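Local coordinates for protein pullulanase (Klebsiella oxytoca, PDB 2YOC) that hydrolyses the alpha-1,6-glucosidic bonds of pullulan and related branched glucans, and is probably exported by a type 2 secretion system, at residues Leu244-Thr249 against Thr302-Asp307; Ala781-Ile786 against Val962-Thr967; Asp822-Trp827 against Phe875-Tyr880. All blocks are in the same frame, centred on the assembly; numbering follows the deposited sequence.

Interaction 1: residues Leu244-Thr249 against Thr302-Asp307; sequences LLQGET and TAQQVD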
# COMPACT_ATOMS: atom_id res chain seq x y z
N LEU B 244 -23.61 39.62 -38.63
CA LEU B 244 -24.37 39.08 -37.49
C LEU B 244 -23.67 39.45 -36.17
O LEU B 244 -24.32 39.84 -35.19
CB LEU B 244 -24.53 37.56 -37.64
CG LEU B 244 -25.87 36.96 -38.14
CD1 LEU B 244 -26.82 37.99 -38.70
CD2 LEU B 244 -25.63 35.86 -39.17
N LEU B 245 -22.33 39.39 -36.21
CA LEU B 245 -21.45 39.72 -35.09
C LEU B 245 -21.29 41.23 -34.90
O LEU B 245 -20.57 41.68 -34.00
CB LEU B 245 -20.09 39.02 -35.27
CG LEU B 245 -20.15 37.51 -35.33
CD1 LEU B 245 -18.94 36.96 -36.04
CD2 LEU B 245 -20.33 36.90 -33.94
N GLN B 246 -22.01 42.02 -35.69
CA GLN B 246 -21.97 43.47 -35.57
C GLN B 246 -22.87 43.94 -34.46
O GLN B 246 -22.70 45.07 -33.99
CB GLN B 246 -22.37 44.14 -36.90
CG GLN B 246 -21.25 44.20 -37.94
CD GLN B 246 -20.13 45.11 -37.51
OE1 GLN B 246 -20.29 46.33 -37.40
NE2 GLN B 246 -18.98 44.52 -37.18
N GLY B 247 -23.82 43.12 -34.06
CA GLY B 247 -24.78 43.50 -33.04
C GLY B 247 -25.25 42.38 -32.15
O GLY B 247 -24.46 41.53 -31.77
N GLU B 248 -26.53 42.42 -31.78
CA GLU B 248 -27.10 41.40 -30.92
C GLU B 248 -27.58 40.17 -31.71
O GLU B 248 -27.96 40.29 -32.88
CB GLU B 248 -28.25 41.97 -30.06
CG GLU B 248 -28.73 40.99 -29.00
CD GLU B 248 -29.63 41.55 -27.92
OE1 GLU B 248 -29.12 42.29 -27.05
OE2 GLU B 248 -30.82 41.18 -27.90
N THR B 249 -27.50 39.00 -31.08
CA THR B 249 -28.03 37.72 -31.55
C THR B 249 -28.69 37.08 -30.33
O THR B 249 -28.19 37.20 -29.20
CB THR B 249 -26.97 36.78 -32.14
OG1 THR B 249 -25.98 36.50 -31.15
CG2 THR B 249 -26.37 37.29 -33.43
N THR B 302 -16.09 42.77 -33.61
CA THR B 302 -17.51 43.07 -33.47
C THR B 302 -17.84 44.55 -33.55
O THR B 302 -19.00 44.89 -33.79
CB THR B 302 -18.08 42.41 -32.22
OG1 THR B 302 -17.62 43.09 -31.04
CG2 THR B 302 -17.81 40.93 -32.18
N ALA B 303 -16.84 45.42 -33.29
CA ALA B 303 -17.03 46.87 -33.26
C ALA B 303 -17.66 47.36 -34.54
O ALA B 303 -17.32 46.88 -35.62
CB ALA B 303 -15.71 47.59 -33.02
N GLN B 304 -18.67 48.22 -34.38
CA GLN B 304 -19.40 48.85 -35.47
C GLN B 304 -18.58 49.98 -36.06
O GLN B 304 -18.62 50.20 -37.26
CB GLN B 304 -20.76 49.33 -34.96
CG GLN B 304 -21.79 48.23 -35.02
CD GLN B 304 -23.10 48.63 -34.42
OE1 GLN B 304 -23.58 49.77 -34.57
NE2 GLN B 304 -23.74 47.66 -33.78
N GLN B 305 -17.79 50.66 -35.20
CA GLN B 305 -16.86 51.74 -35.54
C GLN B 305 -15.71 51.84 -34.51
O GLN B 305 -15.91 51.56 -33.32
CB GLN B 305 -17.58 53.09 -35.69
CG GLN B 305 -16.78 54.13 -36.47
CD GLN B 305 -16.34 53.69 -37.85
OE1 GLN B 305 -17.15 53.19 -38.67
NE2 GLN B 305 -15.05 53.85 -38.13
N VAL B 306 -14.50 52.19 -34.99
CA VAL B 306 -13.30 52.46 -34.20
C VAL B 306 -12.61 53.68 -34.82
O VAL B 306 -12.44 53.71 -36.04
CB VAL B 306 -12.30 51.26 -34.10
CG1 VAL B 306 -11.23 51.54 -33.05
CG2 VAL B 306 -13.01 49.95 -33.80
N ASP B 307 -12.21 54.66 -33.98
CA ASP B 307 -11.48 55.88 -34.37
C ASP B 307 -10.27 56.07 -33.44
O ASP B 307 -10.38 55.77 -32.24
CB ASP B 307 -12.36 57.15 -34.23
CG ASP B 307 -13.60 57.29 -35.11
OD1 ASP B 307 -13.88 56.37 -35.91
OD2 ASP B 307 -14.31 58.32 -34.98
O HOH W 1 -21.04 46.33 -32.20

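Interaction 2: residues Ala781-Ile786 against Val962-Thr967; sequences ADFVMI and VDFRNT. With SO4 (sulfate ion), chain U.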
# COMPACT_ATOMS: atom_id res chain seq x y z
N ALA B 781 9.44 12.36 -9.87
CA ALA B 781 8.46 11.29 -9.93
C ALA B 781 9.09 9.91 -9.96
O ALA B 781 8.45 8.95 -9.57
CB ALA B 781 7.60 11.48 -11.17
N ASP B 782 10.31 9.80 -10.47
CA ASP B 782 10.95 8.50 -10.63
C ASP B 782 12.05 8.13 -9.62
O ASP B 782 12.56 7.00 -9.63
CB ASP B 782 11.37 8.25 -12.10
CG ASP B 782 10.22 8.31 -13.06
OD1 ASP B 782 9.17 7.68 -12.77
OD2 ASP B 782 10.33 9.05 -14.07
N PHE B 783 12.39 9.10 -8.75
CA PHE B 783 13.41 8.94 -7.72
C PHE B 783 12.95 7.90 -6.68
O PHE B 783 11.90 8.07 -6.06
CB PHE B 783 13.71 10.29 -7.06
CG PHE B 783 14.86 10.22 -6.09
CD1 PHE B 783 16.17 10.35 -6.53
CD2 PHE B 783 14.64 9.98 -4.73
CE1 PHE B 783 17.24 10.27 -5.63
CE2 PHE B 783 15.69 9.90 -3.84
CZ PHE B 783 16.99 10.07 -4.28
N VAL B 784 13.74 6.84 -6.51
CA VAL B 784 13.45 5.73 -5.60
C VAL B 784 14.06 6.01 -4.22
O VAL B 784 15.26 6.34 -4.11
CB VAL B 784 13.88 4.34 -6.16
CG1 VAL B 784 13.34 3.21 -5.30
CG2 VAL B 784 13.44 4.15 -7.61
N MSE B 785 13.24 5.85 -3.18
CA MSE B 785 13.72 6.04 -1.82
C MSE B 785 13.11 5.05 -0.82
O MSE B 785 12.18 4.32 -1.16
CB MSE B 785 13.65 7.54 -1.45
CG MSE B 785 12.92 7.87 -0.17
SE MSE B 785 12.25 9.68 -0.29
CE MSE B 785 10.99 9.38 -1.85
N ILE B 786 13.68 4.95 0.38
CA ILE B 786 13.15 4.08 1.43
C ILE B 786 12.21 4.88 2.31
O ILE B 786 12.64 5.81 3.01
CB ILE B 786 14.27 3.35 2.20
CG1 ILE B 786 15.19 2.49 1.27
CG2 ILE B 786 13.73 2.57 3.38
CD1 ILE B 786 14.50 1.47 0.27
N VAL B 962 22.39 10.98 -6.07
CA VAL B 962 21.71 11.33 -4.83
C VAL B 962 21.03 10.12 -4.18
O VAL B 962 20.35 9.32 -4.85
CB VAL B 962 20.74 12.52 -5.02
CG1 VAL B 962 19.95 12.81 -3.75
CG2 VAL B 962 21.49 13.75 -5.49
N ASP B 963 21.25 10.00 -2.87
CA ASP B 963 20.68 9.02 -1.96
C ASP B 963 20.68 9.61 -0.55
O ASP B 963 21.31 10.65 -0.31
CB ASP B 963 21.40 7.65 -2.03
CG ASP B 963 20.58 6.42 -1.60
OD1 ASP B 963 19.34 6.54 -1.44
OD2 ASP B 963 21.17 5.34 -1.47
N PHE B 964 19.93 8.96 0.36
CA PHE B 964 19.76 9.37 1.75
C PHE B 964 20.00 8.24 2.70
O PHE B 964 19.70 7.08 2.39
CB PHE B 964 18.35 9.90 1.99
CG PHE B 964 17.94 11.07 1.14
CD1 PHE B 964 18.18 12.37 1.56
CD2 PHE B 964 17.28 10.88 -0.07
CE1 PHE B 964 17.77 13.46 0.79
CE2 PHE B 964 16.88 11.97 -0.84
CZ PHE B 964 17.14 13.25 -0.41
N ARG B 965 20.49 8.61 3.91
CA ARG B 965 20.71 7.74 5.08
C ARG B 965 19.76 8.21 6.19
O ARG B 965 19.18 9.29 6.09
CB ARG B 965 22.16 7.73 5.57
CG ARG B 965 23.19 7.90 4.47
CD ARG B 965 23.48 6.58 3.81
NE ARG B 965 24.79 6.06 4.17
CZ ARG B 965 25.01 5.00 4.96
NH1 ARG B 965 23.98 4.35 5.50
NH2 ARG B 965 26.24 4.60 5.21
N ASN B 966 19.59 7.39 7.26
CA ASN B 966 18.66 7.61 8.38
C ASN B 966 17.24 7.57 7.82
O ASN B 966 16.42 8.46 8.02
CB ASN B 966 18.96 8.87 9.21
CG ASN B 966 17.99 9.07 10.35
OD1 ASN B 966 17.75 8.17 11.17
ND2 ASN B 966 17.30 10.19 10.31
N THR B 967 17.01 6.53 7.05
CA THR B 967 15.77 6.27 6.37
C THR B 967 15.19 4.98 6.94
O THR B 967 15.91 4.23 7.64
CB THR B 967 16.02 6.20 4.84
OG1 THR B 967 17.19 5.44 4.58
CG2 THR B 967 16.19 7.57 4.23
S SO4 U . 20.30 3.90 6.65
O1 SO4 U . 18.88 3.77 7.06
O2 SO4 U . 20.34 4.49 5.30
O3 SO4 U . 20.93 2.58 6.58
O4 SO4 U . 21.03 4.74 7.65

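Interaction 3: residues Asp822-Trp827 against Phe875-Tyr880; sequences DNQTLW and FTRDSY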
# COMPACT_ATOMS: atom_id res chain seq x y z
N ASP B 822 2.77 35.62 -0.02
CA ASP B 822 1.48 35.10 0.40
C ASP B 822 1.66 34.20 1.60
O ASP B 822 2.73 33.58 1.74
CB ASP B 822 0.75 34.39 -0.77
CG ASP B 822 1.59 33.45 -1.60
OD1 ASP B 822 2.14 32.48 -1.03
OD2 ASP B 822 1.66 33.64 -2.83
N ASN B 823 0.63 34.13 2.49
CA ASN B 823 0.70 33.33 3.71
C ASN B 823 1.72 33.83 4.74
O ASN B 823 2.45 34.79 4.47
CB ASN B 823 0.84 31.84 3.42
CG ASN B 823 -0.39 31.28 2.78
OD1 ASN B 823 -1.51 31.37 3.33
ND2 ASN B 823 -0.22 30.71 1.60
N GLN B 824 1.73 33.21 5.94
CA GLN B 824 2.56 33.62 7.10
C GLN B 824 4.07 33.59 6.80
O GLN B 824 4.52 32.70 6.06
CB GLN B 824 2.27 32.70 8.30
CG GLN B 824 0.85 32.71 8.84
CD GLN B 824 -0.18 31.80 8.16
OE1 GLN B 824 0.04 31.17 7.09
NE2 GLN B 824 -1.36 31.74 8.75
N THR B 825 4.85 34.56 7.38
CA THR B 825 6.30 34.50 7.17
C THR B 825 6.84 33.28 7.93
O THR B 825 6.21 32.84 8.92
CB THR B 825 7.08 35.76 7.59
OG1 THR B 825 7.16 35.90 9.01
CG2 THR B 825 6.62 37.01 6.92
N LEU B 826 8.00 32.74 7.47
CA LEU B 826 8.63 31.60 8.13
C LEU B 826 8.73 31.80 9.65
O LEU B 826 8.29 30.92 10.40
CB LEU B 826 10.00 31.30 7.51
CG LEU B 826 10.75 30.11 8.07
CD1 LEU B 826 9.91 28.81 7.99
CD2 LEU B 826 12.12 29.97 7.41
N TRP B 827 9.25 32.98 10.09
CA TRP B 827 9.36 33.35 11.49
C TRP B 827 8.01 33.28 12.18
O TRP B 827 7.90 32.68 13.26
CB TRP B 827 9.94 34.75 11.63
CG TRP B 827 10.08 35.17 13.06
CD1 TRP B 827 9.21 35.92 13.78
CD2 TRP B 827 11.12 34.78 13.96
NE1 TRP B 827 9.66 36.05 15.07
CE2 TRP B 827 10.83 35.36 15.21
CE3 TRP B 827 12.28 34.01 13.84
CZ2 TRP B 827 11.66 35.20 16.33
CZ3 TRP B 827 13.11 33.85 14.94
CH2 TRP B 827 12.80 34.44 16.17
N PHE B 875 1.98 38.26 12.42
CA PHE B 875 1.00 37.21 12.13
C PHE B 875 0.04 37.49 10.96
O PHE B 875 -0.94 36.75 10.78
CB PHE B 875 0.31 36.70 13.41
CG PHE B 875 1.28 36.21 14.47
CD1 PHE B 875 1.83 34.93 14.41
CD2 PHE B 875 1.66 37.04 15.52
CE1 PHE B 875 2.73 34.49 15.38
CE2 PHE B 875 2.56 36.59 16.50
CZ PHE B 875 3.08 35.31 16.43
N THR B 876 0.34 38.52 10.13
CA THR B 876 -0.51 38.83 8.99
C THR B 876 -0.40 37.70 7.98
O THR B 876 0.71 37.29 7.64
CB THR B 876 -0.17 40.19 8.38
OG1 THR B 876 -0.14 41.15 9.42
CG2 THR B 876 -1.20 40.64 7.35
N ARG B 877 -1.55 37.15 7.56
CA ARG B 877 -1.58 36.07 6.59
C ARG B 877 -1.53 36.62 5.16
O ARG B 877 -0.59 36.29 4.41
CB ARG B 877 -2.80 35.16 6.86
CG ARG B 877 -3.04 34.09 5.81
CD ARG B 877 -4.05 33.05 6.28
NE ARG B 877 -5.43 33.53 6.31
CZ ARG B 877 -6.30 33.39 5.31
NH1 ARG B 877 -5.91 32.87 4.15
NH2 ARG B 877 -7.54 33.83 5.44
N ASP B 878 -2.50 37.49 4.79
CA ASP B 878 -2.57 38.06 3.43
C ASP B 878 -2.22 39.54 3.36
O ASP B 878 -3.08 40.37 3.08
CB ASP B 878 -3.94 37.77 2.79
CG ASP B 878 -3.88 37.62 1.29
OD1 ASP B 878 -2.83 37.11 0.78
OD2 ASP B 878 -4.89 37.94 0.64
N SER B 879 -0.94 39.86 3.59
CA SER B 879 -0.42 41.23 3.66
C SER B 879 -0.51 42.13 2.42
O SER B 879 0.09 43.19 2.44
CB SER B 879 0.99 41.22 4.24
OG SER B 879 1.92 40.64 3.34
N TYR B 880 -1.29 41.74 1.38
CA TYR B 880 -1.45 42.53 0.14
C TYR B 880 -1.83 44.00 0.33
O TYR B 880 -1.30 44.86 -0.37
CB TYR B 880 -2.31 41.83 -0.92
CG TYR B 880 -3.80 41.91 -0.70
CD1 TYR B 880 -4.45 41.00 0.13
CD2 TYR B 880 -4.57 42.87 -1.36
CE1 TYR B 880 -5.83 41.07 0.33
CE2 TYR B 880 -5.95 42.93 -1.17
CZ TYR B 880 -6.58 42.03 -0.32
OH TYR B 880 -7.94 42.09 -0.13

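Interaction 1: residues Leu244-Thr249 against Thr302-Asp307
Two glutamine side chains reach across in opposite senses: Gln304 to the backbone of Gln246, and Gln246 to that of Ala303. Gln304 NE2 gives a nearly straight hydrogen bond of 2.8 Å to Gln246 O (N-H...O angle 164°), with that oxygen close to the plane of the Gln304 amide. In return Gln246 NE2 donates over 3.3 Å to Ala303 O, which it reaches from above the carbonyl plane. The Gln246 chain is bent at chi2 (-67°), which turns its CD aside, whereas the Gln304 chain runs extended beyond CG. The two side chains cross, their amide planes 51° apart, and Gln246 OE1 lies 3.4 Å from Gln304 CG.

Residues 244-247 form a type I beta turn that leads from helix 241-244 into strand 248-254 of the N2 region, and residues 302-304 lead into strand 305-311 of the CBM48-like beta domain. The contact therefore joins two successive beta-rich modules. Gln304 and Gln305 both face Thr350 of strand 344-353, a classic beta bulge.

A water adds a bridge, donating to Gln246 O at 2.7 Å and to Thr302 O at 3.0 Å, and thus Gln246 O receives two donors. Beside this polar patch, Thr302 CG2 lies 4.3 Å from Leu245 CB. His192 touches the Gln246 side chain, and its carbonyl takes a weak hydrogen bond from Gln304 NE2; Arg325 of strand 317-326 also packs on Gln246.

Interaction 2: residues Ala781-Ile786 against Val962-Thr967
Phe783 points its ring at Val962 and Phe964, meeting the first strand of the C-terminal beta domain, the domain that follows the barrel in enzymes of the alpha-amylase family. Segment 781-786 belongs to an excursion between the sixth and seventh barrel strands and enters the small hairpin of strands 784-786 and 792-794. The touching parts, 783-786 and 962-967, run 25° apart end to end but do not pair as strands; the contact is made largely by side chains. Val962 O lies at the edge of the Phe783 ring, 3.3 Å from CE1, while Val962 CG1 approaches CZ of the same ring at 4.1 Å. Phe783 CG is anti to the backbone N (chi1 -174°). The two phenyl side chains cross, with Phe783 CE2 3.8 Å from Phe964 CE2 and near the plane of the Phe964 ring. Farther on, Ile786 CB and Thr967 CB come within 4.3 Å of each other.

Around these contacts, Met959 of helix 955-961 packs on Phe783. Met978 of the adjoining strand backs Phe964, and Arg773 of helix 762-776 touches both Phe964 and Thr967. Asp963 is held by Ser1069, and a second subunit reaches the Ile786-Thr967 end through its Val30 and Arg157.

Residues 965-967 hold a sulfate, probably from the crystallisation liquor. Thr967 N and OG1 bond it weakly through O1, and the sulfate sulfur lies in the plane of the Arg965 guanidinium, at its edge. Asn966 N donates to sulfate O4 over 3.0 Å, at an N-H...O angle of 168°.

Interaction 3: residues Asp822-Trp827 against Phe875-Tyr880
Two loops that follow the seventh and eighth strands of the (beta/alpha)8 barrel meet where Asn823 and Gln824 pack on Arg877. Their place after the barrel strands is the side on which glycoside hydrolases of the alpha-amylase family carry the active site, and the sequence around Asp822-Asn823 resembles conserved region IV of that family. The Arg877 side chain takes part through its aliphatic stem: CG is anti to the backbone N (chi1 173°), and CD lies 3.9 Å from Gln824 NE2. Arg877 CG is 4.0 Å from Asn823 OD1. The Asn823 and Arg877 side chains run side by side in the same direction, the amide and guanidinium planes 26° apart, whereas Gln824 crosses the arginine. Firmer bonds lie just outside. Thr825 N-caps helix 826-833 with OG1 to Asp828 N, and the carboxylate of Asp828 accepts from Phe875 N. Asp908 takes the backbone N-H of Arg877. The side-chain part of the contact is van der Waals between amide atoms and methylenes and so has little directionality; the Asp828 bond to Phe875 N adds a directional tie between the two loops.

Interaction 3 lies nearest the middle of the chain, its centre about 15 Å from the centre of the chain, whereas interactions 1 and 2 sit on opposite sides of that point, their centres about 61 Å apart. All three are partly buried, and they share no strand or helix. Interaction 1 joins two N-terminal beta modules by side-chain amides, backbone carbonyls and a water. Interaction 2 sets a barrel excursion against the C-terminal domain by aromatic and aliphatic packing, with a second subunit at one end. Interaction 3, joining loops of the barrel itself, is nested within the chain span closed by interaction 2, their nearest atoms about 19 Å apart.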